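PDB 3GFV: petrobactin-binding protein YclQ from Bacillus subtilis subsp. subtilis str. 168, which binds iron-free and ferric petrobactin, and the precursor 3,4-dihydroxybenzoic acid, as the solute-binding component of the YclNOPQ ABC transporter for ferric-petrobactin uptake. Local coordinates for residues G174-A179 with Y230-D235; V218-I223 with K247-N252. All blocks are in the same frame, centred on the assembly; numbering follows the deposited sequence.

In the fold
Contact 1 and contact 2 belong to the same lobe of the periplasmic binding protein fold, and their centres are about 10 Å apart. Contact 1 joins two parallel strands of the mixed sheet, 173-180 and 230-235. Contact 2 joins two helices, 220-226 and 246-250, that lie against one face of that sheet. Helix 220-226 leads along the chain into strand 230-235. The layers meet mainly through apolar side chains. Ile-177 CD1 lies 4.1 Å from Ile-223 CD1, and Leu-231 CD2 lies 4.0 Å from Val-250 CG1. Leu-175 CD1 also lies 4.0 Å from Tyr-222 OH. Neither contact includes a bound ligand; both build the sheet and its helical layer.

Contact 1. Residues G174-A179 with Y230-D235; sequences GLVIMA and YLFVID
Ile-177 sets CG1 between its backbone N and carbonyl carbon (chi1 58°), which places Ile-177 CG1 4.0 Å from Val-233 CG2. These side chains run side by side. Chi2 of 172° then carries CD1 on to Leu-231. Ile-177 CD1 is 3.9 Å from Leu-231 CD1, and the two side chains cross obliquely. Leu-175 and Leu-231 each hold CG anti to the backbone N. They too lie side by side, with Leu-175 CD2 4.0 Å from Leu-231 CD1.

Val-176, Phe-232, Met-178 and Ile-234 point to the other face of the sheet. Val-176 CG2 meets Phe-232 CB at 4.1 Å. The ring of Phe-232 turns an edge to Leu-175 O, which lies near its plane. Helix 195-198 touches both Val-176 and Phe-232.

Five hydrogen bonds join the parallel strands. Ile-177 N gives a nearly straight one to Phe-232 O (2.8 Å, 173° at the hydrogen). Ile-177 O in turn accepts from Ile-234 N at 3.0 Å.

Asp-235 ends its strand as an N-cap. Its OD1 accepts from Thr-238 N, and its OD2 from Ser-245 N, with a further bond to Thr-246 OG1.

All twelve touching residues are buried. The five bonds use one edge of each strand; Val-176 and Met-178 bond through their backbones to strand 183-187. Apolar side chains line both faces, with Asp-235 at the end of one; its carboxylate's several partners probably stabilise its charge.

Contact 2. Residues V218-I223 with K247-N252; sequences VSYEYI and KQVVEN
Tyr-220 reaches across to helix 246-250 with the far end of its ring, and Val-249 meets it there. Tyr-220 OH is 3.5 Å from Val-249 CG2, which meets this hydroxyl end at a slant. Val-249 CG1, its other branch, touches Ile-223 CD1 at 4.0 Å, the side chains crossing at about a right angle. This is the close-packed part. Val-249 and Ile-223 are buried, and Ile-184 of strand 183-187 touches both Tyr-220 and Val-249.

The looser part involves exposed Gln-248 and partly exposed Asn-252, which bury little area. Gln-248 brings its CG to 3.9 Å from Tyr-220 OH. Its backbone O sits at the ring edge, 3.5 Å from Tyr-220 CE1. Asn-252 closes on the same ring edge with CB in the ring plane. With CG anti to the backbone N (chi1 -165°), CG lies near CD1 and CE1 of Tyr-220; ND2 is 3.7 Å from CE1. The amide and ring planes are 69° apart. Asn-252 OD1 is used elsewhere, accepting from Tyr-254 N. No hydrogen bond spans the two segments, so van der Waals contact joins them.

Ser-219 is the N-cap of helix 220-226, and its OG accepts from Tyr-222 N at 3.2 Å. Both helices pack on one face of the mixed sheet, where Val-250 touches Val-266. Such helix layers over a central sheet are typical of the alpha-beta sandwich lobes of periplasmic binding proteins.

Contact 1. Residues G174-A179 with Y230-D235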
loop_
_atom_site.group_PDB
_atom_site.type_symbol
_atom_site.label_atom_id
_atom_site.label_comp_id
_atom_site.label_asym_id
_atom_site.label_seq_id
_atom_site.Cartn_x
_atom_site.Cartn_y
_atom_site.Cartn_z
ATOM N N GLY A 174 16.972 -10.261 2.989
ATOM C CA GLY A 174 15.621 -10.317 3.532
ATOM C C GLY A 174 14.697 -11.113 2.635
ATOM O O GLY A 174 14.842 -11.130 1.401
ATOM N N LEU A 175 13.734 -11.777 3.266
ATOM C CA LEU A 175 12.662 -12.451 2.544
ATOM C C LEU A 175 11.328 -11.868 3.011
ATOM O O LEU A 175 11.123 -11.685 4.207
ATOM C CB LEU A 175 12.701 -13.955 2.828
ATOM C CG LEU A 175 11.539 -14.786 2.274
ATOM C CD1 LEU A 175 11.567 -14.796 0.738
ATOM C CD2 LEU A 175 11.552 -16.247 2.849
ATOM N N VAL A 176 10.431 -11.589 2.068
ATOM C CA VAL A 176 9.092 -11.084 2.400
ATOM C C VAL A 176 8.051 -12.166 2.160
ATOM O O VAL A 176 7.955 -12.712 1.053
ATOM C CB VAL A 176 8.736 -9.862 1.518
ATOM C CG1 VAL A 176 7.372 -9.280 1.928
ATOM C CG2 VAL A 176 9.828 -8.783 1.636
ATOM N N ILE A 177 7.262 -12.470 3.185
ATOM C CA ILE A 177 6.213 -13.505 3.049
ATOM C C ILE A 177 4.883 -12.989 3.543
ATOM O O ILE A 177 4.828 -12.131 4.415
ATOM C CB ILE A 177 6.512 -14.813 3.794
ATOM C CG1 ILE A 177 6.726 -14.570 5.301
ATOM C CG2 ILE A 177 7.701 -15.559 3.131
ATOM C CD1 ILE A 177 6.827 -15.822 6.132
HETATM N N MSE A 178 3.808 -13.554 2.999
HETATM C CA MSE A 178 2.479 -13.292 3.524
HETATM C C MSE A 178 1.869 -14.621 3.956
HETATM O O MSE A 178 1.963 -15.636 3.233
HETATM C CB MSE A 178 1.600 -12.568 2.494
HETATM C CG MSE A 178 0.201 -12.310 3.002
HETATM SE SE MSE A 178 -0.774 -11.213 1.679
HETATM C CE MSE A 178 -1.097 -12.626 0.439
ATOM N N ALA A 179 1.315 -14.630 5.161
ATOM C CA ALA A 179 0.624 -15.799 5.700
ATOM C C ALA A 179 -0.876 -15.639 5.511
ATOM O O ALA A 179 -1.417 -14.568 5.720
ATOM C CB ALA A 179 0.942 -15.965 7.170
ATOM N N TYR A 230 16.761 -11.527 7.495
ATOM C CA TYR A 230 15.579 -10.789 7.956
ATOM C C TYR A 230 14.335 -11.357 7.305
ATOM O O TYR A 230 14.334 -11.661 6.117
ATOM C CB TYR A 230 15.688 -9.281 7.633
ATOM C CG TYR A 230 16.737 -8.627 8.477
ATOM C CD1 TYR A 230 16.392 -7.916 9.635
ATOM C CD2 TYR A 230 18.088 -8.788 8.169
ATOM C CE1 TYR A 230 17.375 -7.345 10.435
ATOM C CE2 TYR A 230 19.072 -8.231 8.971
ATOM C CZ TYR A 230 18.712 -7.508 10.096
ATOM O OH TYR A 230 19.702 -6.963 10.891
ATOM N N LEU A 231 13.276 -11.515 8.093
ATOM C CA LEU A 231 12.035 -12.079 7.574
ATOM C C LEU A 231 10.893 -11.088 7.814
ATOM O O LEU A 231 10.539 -10.798 8.955
ATOM C CB LEU A 231 11.741 -13.430 8.237
ATOM C CG LEU A 231 10.458 -14.142 7.767
ATOM C CD1 LEU A 231 10.537 -14.535 6.305
ATOM C CD2 LEU A 231 10.222 -15.403 8.631
ATOM N N PHE A 232 10.350 -10.561 6.724
ATOM C CA PHE A 232 9.259 -9.591 6.784
ATOM C C PHE A 232 7.952 -10.336 6.597
ATOM O O PHE A 232 7.767 -11.015 5.583
ATOM C CB PHE A 232 9.437 -8.559 5.675
ATOM C CG PHE A 232 10.671 -7.723 5.830
ATOM C CD1 PHE A 232 10.626 -6.533 6.547
ATOM C CD2 PHE A 232 11.881 -8.134 5.275
ATOM C CE1 PHE A 232 11.771 -5.730 6.690
ATOM C CE2 PHE A 232 13.032 -7.340 5.419
ATOM C CZ PHE A 232 12.978 -6.159 6.144
ATOM N N VAL A 233 7.051 -10.224 7.572
ATOM C CA VAL A 233 5.810 -10.998 7.522
ATOM C C VAL A 233 4.571 -10.112 7.477
ATOM O O VAL A 233 4.427 -9.186 8.295
ATOM C CB VAL A 233 5.690 -11.899 8.749
ATOM C CG1 VAL A 233 4.437 -12.740 8.657
ATOM C CG2 VAL A 233 6.917 -12.801 8.844
ATOM N N ILE A 234 3.671 -10.431 6.548
ATOM C CA ILE A 234 2.351 -9.786 6.467
ATOM C C ILE A 234 1.341 -10.889 6.654
ATOM O O ILE A 234 1.500 -11.970 6.092
ATOM C CB ILE A 234 2.160 -9.120 5.096
ATOM C CG1 ILE A 234 3.123 -7.937 4.979
ATOM C CG2 ILE A 234 0.725 -8.608 4.906
ATOM C CD1 ILE A 234 3.432 -7.595 3.556
ATOM N N ASP A 235 0.318 -10.639 7.460
ATOM C CA ASP A 235 -0.704 -11.655 7.681
ATOM C C ASP A 235 -2.021 -11.231 7.033
ATOM O O ASP A 235 -2.700 -10.318 7.517
ATOM C CB ASP A 235 -0.908 -11.877 9.165
ATOM C CG ASP A 235 -1.675 -13.162 9.444
ATOM O OD1 ASP A 235 -2.754 -13.338 8.852
ATOM O OD2 ASP A 235 -1.158 -14.005 10.188
#

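Contact 2. Residues V218-I223 with K247-N252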
loop_
_atom_site.group_PDB
_atom_site.type_symbol
_atom_site.label_atom_id
_atom_site.label_comp_id
_atom_site.label_asym_id
_atom_site.label_seq_id
_atom_site.Cartn_x
_atom_site.Cartn_y
_atom_site.Cartn_z
ATOM N N VAL A 218 4.782 -20.969 -1.460
ATOM C CA VAL A 218 5.981 -21.666 -0.990
ATOM C C VAL A 218 5.711 -22.449 0.295
ATOM O O VAL A 218 4.747 -22.180 0.997
ATOM C CB VAL A 218 7.164 -20.707 -0.732
ATOM C CG1 VAL A 218 7.647 -20.035 -2.025
ATOM C CG2 VAL A 218 6.813 -19.661 0.326
ATOM N N SER A 219 6.588 -23.403 0.605
ATOM C CA SER A 219 6.486 -24.222 1.817
ATOM C C SER A 219 7.395 -23.701 2.932
ATOM O O SER A 219 8.206 -22.787 2.731
ATOM C CB SER A 219 6.921 -25.656 1.498
ATOM O OG SER A 219 8.292 -25.638 1.109
ATOM N N TYR A 220 7.289 -24.314 4.110
ATOM C CA TYR A 220 8.208 -23.999 5.200
ATOM C C TYR A 220 9.634 -24.353 4.803
ATOM O O TYR A 220 10.585 -23.633 5.142
ATOM C CB TYR A 220 7.821 -24.740 6.486
ATOM C CG TYR A 220 6.522 -24.266 7.108
ATOM C CD1 TYR A 220 6.446 -23.950 8.461
ATOM C CD2 TYR A 220 5.373 -24.127 6.340
ATOM C CE1 TYR A 220 5.255 -23.517 9.030
ATOM C CE2 TYR A 220 4.183 -23.694 6.896
ATOM C CZ TYR A 220 4.127 -23.393 8.242
ATOM O OH TYR A 220 2.936 -22.957 8.785
ATOM N N GLU A 221 9.782 -25.464 4.081
ATOM C CA GLU A 221 11.088 -25.900 3.622
ATOM C C GLU A 221 11.744 -24.836 2.753
ATOM O O GLU A 221 12.967 -24.757 2.689
ATOM C CB GLU A 221 10.996 -27.202 2.829
ATOM C CG GLU A 221 10.720 -28.443 3.667
ATOM C CD GLU A 221 9.232 -28.726 3.836
ATOM O OE1 GLU A 221 8.417 -27.782 3.663
ATOM O OE2 GLU A 221 8.881 -29.898 4.134
ATOM N N TYR A 222 10.925 -24.049 2.058
ATOM C CA TYR A 222 11.445 -22.953 1.254
ATOM C C TYR A 222 12.097 -21.875 2.134
ATOM O O TYR A 222 13.137 -21.339 1.791
ATOM C CB TYR A 222 10.322 -22.301 0.435
ATOM C CG TYR A 222 10.777 -21.051 -0.253
ATOM C CD1 TYR A 222 11.487 -21.119 -1.447
ATOM C CD2 TYR A 222 10.520 -19.784 0.286
ATOM C CE1 TYR A 222 11.933 -19.965 -2.087
ATOM C CE2 TYR A 222 10.959 -18.638 -0.346
ATOM C CZ TYR A 222 11.652 -18.721 -1.527
ATOM O OH TYR A 222 12.089 -17.559 -2.137
ATOM N N ILE A 223 11.483 -21.570 3.270
ATOM C CA ILE A 223 12.065 -20.577 4.180
ATOM C C ILE A 223 13.423 -21.075 4.700
ATOM O O ILE A 223 14.404 -20.334 4.738
ATOM C CB ILE A 223 11.107 -20.273 5.335
ATOM C CG1 ILE A 223 9.845 -19.593 4.789
ATOM C CG2 ILE A 223 11.760 -19.356 6.361
ATOM C CD1 ILE A 223 8.761 -19.438 5.827
ATOM N N LYS A 247 2.255 -16.982 13.727
ATOM C CA LYS A 247 3.017 -17.724 14.730
ATOM C C LYS A 247 3.222 -19.182 14.350
ATOM O O LYS A 247 4.271 -19.774 14.636
ATOM C CB LYS A 247 2.341 -17.635 16.100
ATOM C CG LYS A 247 2.377 -16.245 16.716
ATOM C CD LYS A 247 1.962 -16.288 18.181
ATOM C CE LYS A 247 2.673 -17.420 18.917
ATOM N NZ LYS A 247 2.424 -17.410 20.391
ATOM N N GLN A 248 2.226 -19.785 13.722
ATOM C CA GLN A 248 2.381 -21.179 13.348
ATOM C C GLN A 248 3.455 -21.266 12.281
ATOM O O GLN A 248 4.080 -22.310 12.121
ATOM C CB GLN A 248 1.068 -21.802 12.871
ATOM C CG GLN A 248 0.605 -21.394 11.481
ATOM C CD GLN A 248 -0.838 -21.822 11.213
ATOM O OE1 GLN A 248 -1.103 -22.636 10.325
ATOM N NE2 GLN A 248 -1.770 -21.290 11.998
ATOM N N VAL A 249 3.675 -20.172 11.547
ATOM C CA VAL A 249 4.747 -20.207 10.575
ATOM C C VAL A 249 6.086 -19.945 11.252
ATOM O O VAL A 249 6.998 -20.749 11.161
ATOM C CB VAL A 249 4.583 -19.190 9.433
ATOM C CG1 VAL A 249 5.827 -19.252 8.511
ATOM C CG2 VAL A 249 3.292 -19.455 8.647
ATOM N N VAL A 250 6.205 -18.815 11.931
ATOM C CA VAL A 250 7.548 -18.344 12.269
ATOM C C VAL A 250 8.090 -18.999 13.514
ATOM O O VAL A 250 9.300 -19.063 13.719
ATOM C CB VAL A 250 7.623 -16.816 12.416
ATOM C CG1 VAL A 250 7.164 -16.143 11.126
ATOM C CG2 VAL A 250 6.797 -16.371 13.601
ATOM N N GLU A 251 7.190 -19.502 14.348
ATOM C CA GLU A 251 7.613 -20.182 15.561
ATOM C C GLU A 251 7.598 -21.704 15.382
ATOM O O GLU A 251 7.848 -22.453 16.326
ATOM C CB GLU A 251 6.783 -19.685 16.752
ATOM C CG GLU A 251 7.024 -18.182 16.980
ATOM C CD GLU A 251 6.127 -17.570 18.030
ATOM O OE1 GLU A 251 5.623 -18.318 18.896
ATOM O OE2 GLU A 251 5.932 -16.332 17.992
ATOM N N ASN A 252 7.348 -22.151 14.152
ATOM C CA ASN A 252 7.414 -23.585 13.849
ATOM C C ASN A 252 8.820 -24.157 14.082
ATOM O O ASN A 252 9.818 -23.554 13.679
ATOM C CB ASN A 252 7.037 -23.841 12.399
ATOM C CG ASN A 252 6.737 -25.285 12.147
ATOM O OD1 ASN A 252 7.639 -26.130 12.080
ATOM N ND2 ASN A 252 5.452 -25.598 12.057
#